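Local coordinates for protein CmeC (Campylobacter jejuni, PDB 4MT4) that probably forms, as a trimer, the outer membrane exit duct of an efflux system, at residues I186-I189 and N190-F194; Q206-A209 and N210-M214; Q452-T456 and S457-K461. One frame throughout, in Å; residues are numbered along the deposited sequence.

Contact 1 of 3, residues I186-I189 and N190-F194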
loop_
_atom_site.group_PDB
_atom_site.type_symbol
_atom_site.label_atom_id
_atom_site.label_comp_id
_atom_site.label_asym_id
_atom_site.label_seq_id
_atom_site.Cartn_x
_atom_site.Cartn_y
_atom_site.Cartn_z
ATOM N N ILE B 186 -31.712 9.520 -38.400
ATOM C CA ILE B 186 -31.558 10.903 -38.834
ATOM C C ILE B 186 -30.632 10.987 -40.046
ATOM O O ILE B 186 -30.935 11.671 -41.024
ATOM C CB ILE B 186 -31.009 11.792 -37.699
ATOM C CG1 ILE B 186 -32.080 12.009 -36.627
ATOM C CG2 ILE B 186 -30.539 13.132 -38.243
ATOM C CD1 ILE B 186 -31.580 12.745 -35.402
ATOM N N TYR B 187 -29.513 10.273 -39.982
ATOM C CA TYR B 187 -28.552 10.271 -41.078
ATOM C C TYR B 187 -29.122 9.596 -42.324
ATOM O O TYR B 187 -28.880 10.048 -43.443
ATOM C CB TYR B 187 -27.254 9.581 -40.658
ATOM C CG TYR B 187 -26.265 9.454 -41.793
ATOM C CD1 TYR B 187 -25.558 10.557 -42.248
ATOM C CD2 TYR B 187 -26.047 8.233 -42.419
ATOM C CE1 TYR B 187 -24.659 10.451 -43.290
ATOM C CE2 TYR B 187 -25.151 8.115 -43.462
ATOM C CZ TYR B 187 -24.459 9.227 -43.894
ATOM O OH TYR B 187 -23.563 9.116 -44.933
ATOM N N ARG B 188 -29.877 8.520 -42.124
ATOM C CA ARG B 188 -30.477 7.787 -43.236
ATOM C C ARG B 188 -31.436 8.681 -44.016
ATOM O O ARG B 188 -31.487 8.633 -45.243
ATOM C CB ARG B 188 -31.214 6.544 -42.733
ATOM C CG ARG B 188 -31.650 5.592 -43.836
ATOM C CD ARG B 188 -32.637 4.562 -43.316
ATOM N NE ARG B 188 -33.908 5.175 -42.944
ATOM C CZ ARG B 188 -34.939 5.313 -43.772
ATOM N NH1 ARG B 188 -34.849 4.877 -45.022
ATOM N NH2 ARG B 188 -36.060 5.883 -43.353
ATOM N N ILE B 189 -32.192 9.498 -43.290
ATOM C CA ILE B 189 -33.116 10.440 -43.908
ATOM C C ILE B 189 -32.359 11.506 -44.695
ATOM O O ILE B 189 -32.691 11.799 -45.844
ATOM C CB ILE B 189 -34.015 11.125 -42.858
ATOM C CG1 ILE B 189 -34.916 10.096 -42.173
ATOM C CG2 ILE B 189 -34.861 12.212 -43.501
ATOM C CD1 ILE B 189 -35.808 9.331 -43.126
ATOM N N ASN B 190 -31.332 12.075 -44.071
ATOM C CA ASN B 190 -30.531 13.114 -44.709
ATOM C C ASN B 190 -29.679 12.582 -45.858
ATOM O O ASN B 190 -29.270 13.342 -46.735
ATOM C CB ASN B 190 -29.637 13.803 -43.675
ATOM C CG ASN B 190 -30.376 14.868 -42.888
ATOM O OD1 ASN B 190 -30.349 16.046 -43.243
ATOM N ND2 ASN B 190 -31.047 14.458 -41.817
ATOM N N ASP B 191 -29.417 11.279 -45.859
ATOM C CA ASP B 191 -28.658 10.666 -46.943
ATOM C C ASP B 191 -29.544 10.473 -48.169
ATOM O O ASP B 191 -29.085 10.610 -49.303
ATOM C CB ASP B 191 -28.061 9.329 -46.501
ATOM C CG ASP B 191 -27.128 8.735 -47.539
ATOM O OD1 ASP B 191 -26.277 9.476 -48.075
ATOM O OD2 ASP B 191 -27.250 7.524 -47.822
ATOM N N GLU B 192 -30.815 10.153 -47.937
ATOM C CA GLU B 192 -31.774 10.002 -49.026
ATOM C C GLU B 192 -32.091 11.353 -49.656
ATOM O O GLU B 192 -32.124 11.485 -50.878
ATOM C CB GLU B 192 -33.064 9.340 -48.533
ATOM C CG GLU B 192 -32.889 7.903 -48.061
ATOM C CD GLU B 192 -34.198 7.262 -47.637
ATOM O OE1 GLU B 192 -35.261 7.881 -47.854
ATOM O OE2 GLU B 192 -34.166 6.142 -47.085
ATOM N N LYS B 193 -32.320 12.354 -48.811
ATOM C CA LYS B 193 -32.613 13.704 -49.275
ATOM C C LYS B 193 -31.458 14.285 -50.085
ATOM O O LYS B 193 -31.666 15.074 -51.006
ATOM C CB LYS B 193 -32.927 14.622 -48.091
ATOM C CG LYS B 193 -34.320 14.452 -47.509
ATOM C CD LYS B 193 -34.620 15.546 -46.497
ATOM C CE LYS B 193 -36.054 15.475 -46.003
ATOM N NZ LYS B 193 -36.376 16.607 -45.094
ATOM N N PHE B 194 -30.239 13.886 -49.737
ATOM C CA PHE B 194 -29.045 14.386 -50.409
ATOM C C PHE B 194 -28.957 13.919 -51.858
ATOM O O PHE B 194 -28.616 14.694 -52.751
ATOM C CB PHE B 194 -27.792 13.951 -49.651
ATOM C CG PHE B 194 -26.511 14.374 -50.308
ATOM C CD1 PHE B 194 -26.043 15.670 -50.171
ATOM C CD2 PHE B 194 -25.773 13.476 -51.062
ATOM C CE1 PHE B 194 -24.865 16.064 -50.775
ATOM C CE2 PHE B 194 -24.595 13.864 -51.669
ATOM C CZ PHE B 194 -24.139 15.160 -51.525
#

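Contact 2 of 3, residues Q206-A209 and N210-M214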
loop_
_atom_site.group_PDB
_atom_site.type_symbol
_atom_site.label_atom_id
_atom_site.label_comp_id
_atom_site.label_asym_id
_atom_site.label_seq_id
_atom_site.Cartn_x
_atom_site.Cartn_y
_atom_site.Cartn_z
ATOM N N GLN B 206 -23.200 17.194 -41.037
ATOM C CA GLN B 206 -23.611 17.397 -39.652
ATOM C C GLN B 206 -24.367 16.185 -39.121
ATOM O O GLN B 206 -24.230 15.817 -37.955
ATOM C CB GLN B 206 -24.474 18.652 -39.522
ATOM C CG GLN B 206 -23.703 19.953 -39.682
ATOM C CD GLN B 206 -24.558 21.177 -39.416
ATOM O OE1 GLN B 206 -25.727 21.228 -39.799
ATOM N NE2 GLN B 206 -23.979 22.168 -38.748
ATOM N N ALA B 207 -25.164 15.566 -39.985
ATOM C CA ALA B 207 -25.901 14.363 -39.620
ATOM C C ALA B 207 -24.950 13.181 -39.455
ATOM O O ALA B 207 -25.168 12.307 -38.616
ATOM C CB ALA B 207 -26.962 14.050 -40.665
ATOM N N ARG B 208 -23.891 13.168 -40.258
ATOM C CA ARG B 208 -22.904 12.097 -40.202
ATOM C C ARG B 208 -21.993 12.249 -38.987
ATOM O O ARG B 208 -21.686 11.269 -38.307
ATOM C CB ARG B 208 -22.074 12.064 -41.485
ATOM C CG ARG B 208 -20.918 11.079 -41.452
ATOM C CD ARG B 208 -20.650 10.478 -42.823
ATOM N NE ARG B 208 -20.997 9.060 -42.862
ATOM C CZ ARG B 208 -20.153 8.075 -42.573
ATOM N NH1 ARG B 208 -18.902 8.351 -42.228
ATOM N NH2 ARG B 208 -20.555 6.814 -42.632
ATOM N N ALA B 209 -21.563 13.480 -38.723
ATOM C CA ALA B 209 -20.746 13.778 -37.552
ATOM C C ALA B 209 -21.498 13.414 -36.279
ATOM O O ALA B 209 -20.920 12.886 -35.330
ATOM C CB ALA B 209 -20.349 15.247 -37.534
ATOM N N ASN B 210 -22.795 13.699 -36.274
ATOM C CA ASN B 210 -23.654 13.370 -35.146
ATOM C C ASN B 210 -23.797 11.860 -34.974
ATOM O O ASN B 210 -23.832 11.354 -33.855
ATOM C CB ASN B 210 -25.029 14.018 -35.324
ATOM C CG ASN B 210 -25.968 13.716 -34.178
ATOM O OD1 ASN B 210 -25.908 14.355 -33.127
ATOM N ND2 ASN B 210 -26.850 12.743 -34.375
ATOM N N LEU B 211 -23.867 11.150 -36.095
ATOM C CA LEU B 211 -23.990 9.698 -36.092
ATOM C C LEU B 211 -22.744 9.047 -35.489
ATOM O O LEU B 211 -22.846 8.183 -34.616
ATOM C CB LEU B 211 -24.230 9.185 -37.517
ATOM C CG LEU B 211 -24.793 7.781 -37.786
ATOM C CD1 LEU B 211 -23.788 6.947 -38.570
ATOM C CD2 LEU B 211 -25.232 7.054 -36.515
ATOM N N GLU B 212 -21.572 9.474 -35.949
ATOM C CA GLU B 212 -20.315 8.906 -35.476
ATOM C C GLU B 212 -20.035 9.274 -34.023
ATOM O O GLU B 212 -19.489 8.467 -33.268
ATOM C CB GLU B 212 -19.153 9.364 -36.359
ATOM C CG GLU B 212 -19.336 9.072 -37.844
ATOM C CD GLU B 212 -19.383 7.585 -38.161
ATOM O OE1 GLU B 212 -18.887 6.774 -37.350
ATOM O OE2 GLU B 212 -19.914 7.228 -39.234
ATOM N N SER B 213 -20.406 10.491 -33.636
ATOM C CA SER B 213 -20.227 10.943 -32.261
ATOM C C SER B 213 -21.052 10.092 -31.303
ATOM O O SER B 213 -20.574 9.689 -30.245
ATOM C CB SER B 213 -20.611 12.416 -32.119
ATOM O OG SER B 213 -20.477 12.856 -30.778
ATOM N N MET B 214 -22.294 9.813 -31.689
ATOM C CA MET B 214 -23.174 8.971 -30.889
ATOM C C MET B 214 -22.644 7.543 -30.800
ATOM O O MET B 214 -22.674 6.929 -29.737
ATOM C CB MET B 214 -24.591 8.967 -31.466
ATOM C CG MET B 214 -25.345 10.277 -31.279
ATOM S SD MET B 214 -25.556 10.732 -29.546
ATOM C CE MET B 214 -26.536 12.217 -29.704
HETATM O O HOH W 1 -27.386 11.603 -36.994
#

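Contact 3 of 3, residues Q452-T456 and S457-K461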
loop_
_atom_site.group_PDB
_atom_site.type_symbol
_atom_site.label_atom_id
_atom_site.label_comp_id
_atom_site.label_asym_id
_atom_site.label_seq_id
_atom_site.Cartn_x
_atom_site.Cartn_y
_atom_site.Cartn_z
ATOM N N GLN B 452 -20.736 -3.196 19.598
ATOM C CA GLN B 452 -19.590 -3.777 20.293
ATOM C C GLN B 452 -19.985 -4.542 21.555
ATOM O O GLN B 452 -19.343 -5.528 21.920
ATOM C CB GLN B 452 -18.584 -2.676 20.645
ATOM C CG GLN B 452 -17.334 -3.165 21.357
ATOM C CD GLN B 452 -16.398 -2.035 21.735
ATOM O OE1 GLN B 452 -16.011 -1.225 20.893
ATOM N NE2 GLN B 452 -16.036 -1.969 23.011
ATOM N N SER B 453 -21.050 -4.089 22.209
ATOM C CA SER B 453 -21.474 -4.663 23.484
ATOM C C SER B 453 -21.993 -6.097 23.358
ATOM O O SER B 453 -22.006 -6.844 24.336
ATOM C CB SER B 453 -22.548 -3.778 24.118
ATOM O OG SER B 453 -23.629 -3.570 23.222
ATOM N N GLU B 454 -22.419 -6.475 22.157
ATOM C CA GLU B 454 -22.988 -7.799 21.925
ATOM C C GLU B 454 -21.932 -8.903 21.949
ATOM O O GLU B 454 -20.732 -8.631 21.987
ATOM C CB GLU B 454 -23.729 -7.831 20.588
ATOM C CG GLU B 454 -24.917 -6.885 20.502
ATOM C CD GLU B 454 -25.618 -6.955 19.160
ATOM O OE1 GLU B 454 -25.202 -7.774 18.313
ATOM O OE2 GLU B 454 -26.583 -6.191 18.948
ATOM N N ASP B 455 -22.392 -10.151 21.932
ATOM C CA ASP B 455 -21.496 -11.299 21.854
ATOM C C ASP B 455 -20.922 -11.396 20.445
ATOM O O ASP B 455 -21.563 -11.930 19.540
ATOM C CB ASP B 455 -22.231 -12.590 22.226
ATOM C CG ASP B 455 -21.286 -13.746 22.507
ATOM O OD1 ASP B 455 -20.094 -13.659 22.141
ATOM O OD2 ASP B 455 -21.742 -14.752 23.090
ATOM N N THR B 456 -19.713 -10.875 20.272
ATOM C CA THR B 456 -19.082 -10.798 18.959
ATOM C C THR B 456 -18.828 -12.179 18.362
ATOM O O THR B 456 -19.093 -12.411 17.182
ATOM C CB THR B 456 -17.750 -10.031 19.024
ATOM O OG1 THR B 456 -17.939 -8.795 19.723
ATOM C CG2 THR B 456 -17.232 -9.743 17.622
ATOM N N SER B 457 -18.320 -13.094 19.182
ATOM C CA SER B 457 -18.007 -14.447 18.731
ATOM C C SER B 457 -19.261 -15.183 18.266
ATOM O O SER B 457 -19.260 -15.840 17.226
ATOM C CB SER B 457 -17.320 -15.237 19.846
ATOM O OG SER B 457 -16.117 -14.606 20.247
ATOM N N LYS B 458 -20.329 -15.063 19.046
ATOM C CA LYS B 458 -21.608 -15.672 18.706
ATOM C C LYS B 458 -22.191 -15.049 17.438
ATOM O O LYS B 458 -22.758 -15.747 16.596
ATOM C CB LYS B 458 -22.587 -15.528 19.872
ATOM C CG LYS B 458 -24.036 -15.773 19.513
ATOM C CD LYS B 458 -24.945 -15.521 20.702
ATOM C CE LYS B 458 -26.396 -15.430 20.268
ATOM N NZ LYS B 458 -26.626 -14.276 19.352
ATOM N N ASN B 459 -22.044 -13.734 17.309
ATOM C CA ASN B 459 -22.514 -13.025 16.124
ATOM C C ASN B 459 -21.729 -13.409 14.875
ATOM O O ASN B 459 -22.311 -13.624 13.813
ATOM C CB ASN B 459 -22.439 -11.512 16.337
ATOM C CG ASN B 459 -23.541 -10.997 17.242
ATOM O OD1 ASN B 459 -24.616 -11.590 17.329
ATOM N ND2 ASN B 459 -23.281 -9.883 17.917
ATOM N N ILE B 460 -20.408 -13.492 15.010
ATOM C CA ILE B 460 -19.536 -13.840 13.890
ATOM C C ILE B 460 -19.849 -15.236 13.361
ATOM O O ILE B 460 -19.957 -15.441 12.153
ATOM C CB ILE B 460 -18.048 -13.761 14.289
ATOM C CG1 ILE B 460 -17.602 -12.301 14.383
ATOM C CG2 ILE B 460 -17.177 -14.502 13.286
ATOM C CD1 ILE B 460 -16.164 -12.127 14.812
ATOM N N LYS B 461 -20.013 -16.190 14.272
ATOM C CA LYS B 461 -20.339 -17.559 13.891
ATOM C C LYS B 461 -21.704 -17.637 13.209
ATOM O O LYS B 461 -21.885 -18.388 12.249
ATOM C CB LYS B 461 -20.308 -18.478 15.116
ATOM C CG LYS B 461 -20.651 -19.927 14.811
ATOM C CD LYS B 461 -20.333 -20.844 15.982
ATOM C CE LYS B 461 -20.579 -22.300 15.617
ATOM N NZ LYS B 461 -20.121 -23.239 16.678
#

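Contact 1 of 3, residues I186-I189 and N190-F194
Over one face of the Tyr187 ring sits CB of Asp191, one helical turn further on. The Asp191 carboxylate continues beside the ring with its plane only 6° from the ring plane, so the two flat groups run nearly parallel although their side chains are angled to each other. OD1 of Asp191 still stays 4.2 Å from the phenol OH of Tyr187. The Arg188 guanidinium meets Glu192 differently: the carboxylate plane is turned 81° against it, and OE2 approaches NH1 obliquely to 2.5 Å in a salt bridge. That value is short and should not be read too finely. Arg188 bends at chi3 to bring NH1 round to the extended Glu192, and its NH2 pairs with Glu185 as well. Opposite charges four residues apart suit this exposed side of the helix. The arrangement belongs to the final turns of the long helix 129-195, where it approaches the turn of a helical hairpin of the outer membrane factor fold. Asn190 is the buried polar member. With CG placed beside its own backbone N (chi1 -82°), its amide folds back on the preceding turn, and ND2 donates to Ile186 O at 2.9 Å. The acceptor lies almost in the amide plane. Asn190 N reaches Ile186 O at 3.1 Å from the opposite face of the carbonyl, so one oxygen is gripped twice, and one N-H of the buried amide finds its partner within the same helix. Ile186 CG2 lies 3.8 Å from Asn190 ND2, and the isoleucine also touches Tyr414 and Leu415 of helix 411-445. Tyr187 packs on Leu204 and Ala207 of helix 201-236.

Contact 2 of 3, residues Q206-A209 and N210-M214
Arg208 lays one face of its guanidinium against Glu212, whose OE2 stands 3.1 Å above the plane, toward the rim of the group. Arg208 NH1 to Glu212 OE2 is 3.4 Å, yet no N-H points at the oxygen, and the salt bridge is one of charge alone. The carboxylate is turned 47° from the guanidinium. Both chains have to bend to meet: Arg208 at chi2 and chi3, Glu212 at chi2 (-65°), which curls its acid back along the preceding turn. Such an i to i+4 pair lets two charged groups offset each other on a partly buried helix surface. Elsewhere on the turn the polar group is an amide. Asn210 has its CG opposite the backbone N about the CA-CB bond (chi1 -180°), and its ND2 gives a hydrogen to a water at 2.9 Å. The same water donates to Ala207 O at 2.8 Å, a carbonyl that also accepts from Leu211 N. The water thus lets a buried asparagine share the helix's own carbonyl. The alanines Ala207 and Ala209 are small enough for close helix approach. All of this lies in helix 201-236, in a predicted coiled coil. Leu211 rests on Tyr180 and Lys184 of helix 129-195, Asn210 touches both Ala183 of that helix and Leu415 of helix 411-445, and Arg208 and Ala209 pack on Ser392 of the second subunit.

Contact 3 of 3, residues Q452-T456 and S457-K461
Thr456 and Ile460 form the close-packed side of this helix start. CG2 of Thr456 meets CD1 of Ile460 at 3.8 Å, and Ile460 N donates to Thr456 O at 2.8 Å. The buried Ile460 continues onto Glu145 and Glu149 of helix 129-195, and Thr456 onto Tyr146, so the methyl of a beta-branched threonine and a longer aliphatic chain suit the side turned to that helix. Toward solvent the grip of the cap is looser. Asp455 is the N-cap of helix 456-463: with CG lying away from its own backbone N (chi1 -165°), OD1 accepts from Lys458 N in a nearly straight but weak bond of 3.4 Å. OD2 lies against CB of Lys458, whose chain bends at its last torsion and leaves NZ 6.2 Å from Asp455 OD2, with no ion pair. A separate bond, short but bent, joins Glu454 to Asn459: the side chains cross at about a right angle, and Glu454 OE1 takes Asn459 ND2 on its anti lone pair at 2.9 Å, with an N-H...O angle of 131°. Lys35 is a long, weak second partner of OE1. The N-cap Asp455 stands at the positive end of the helix dipole, which would be expected to favour its ionised form, and Glu454 lies close by.

In the fold
Contacts 1 and 2 are neighbours, their centres about 12 Å apart, on helices 129-195 and 201-236, which follow each other through a short turn. The two helices touch there: Asn190 CB packs 4.0 Å from Ala207 CB, and Tyr187 OH lies 3.3 Å from Arg208 NE in a probable, weak hydrogen bond. Contact 3 comes last along the chain, at the start of helix 456-463, with its centre about 69 Å from the centre of contact 1 and about 60 Å from that of contact 2. It still leans on helix 129-195, but near that helix's beginning. One long helix therefore spans the distance from contact 3, mid-way along the molecule, to the hairpin tip, probably the periplasmic end, as in TolC.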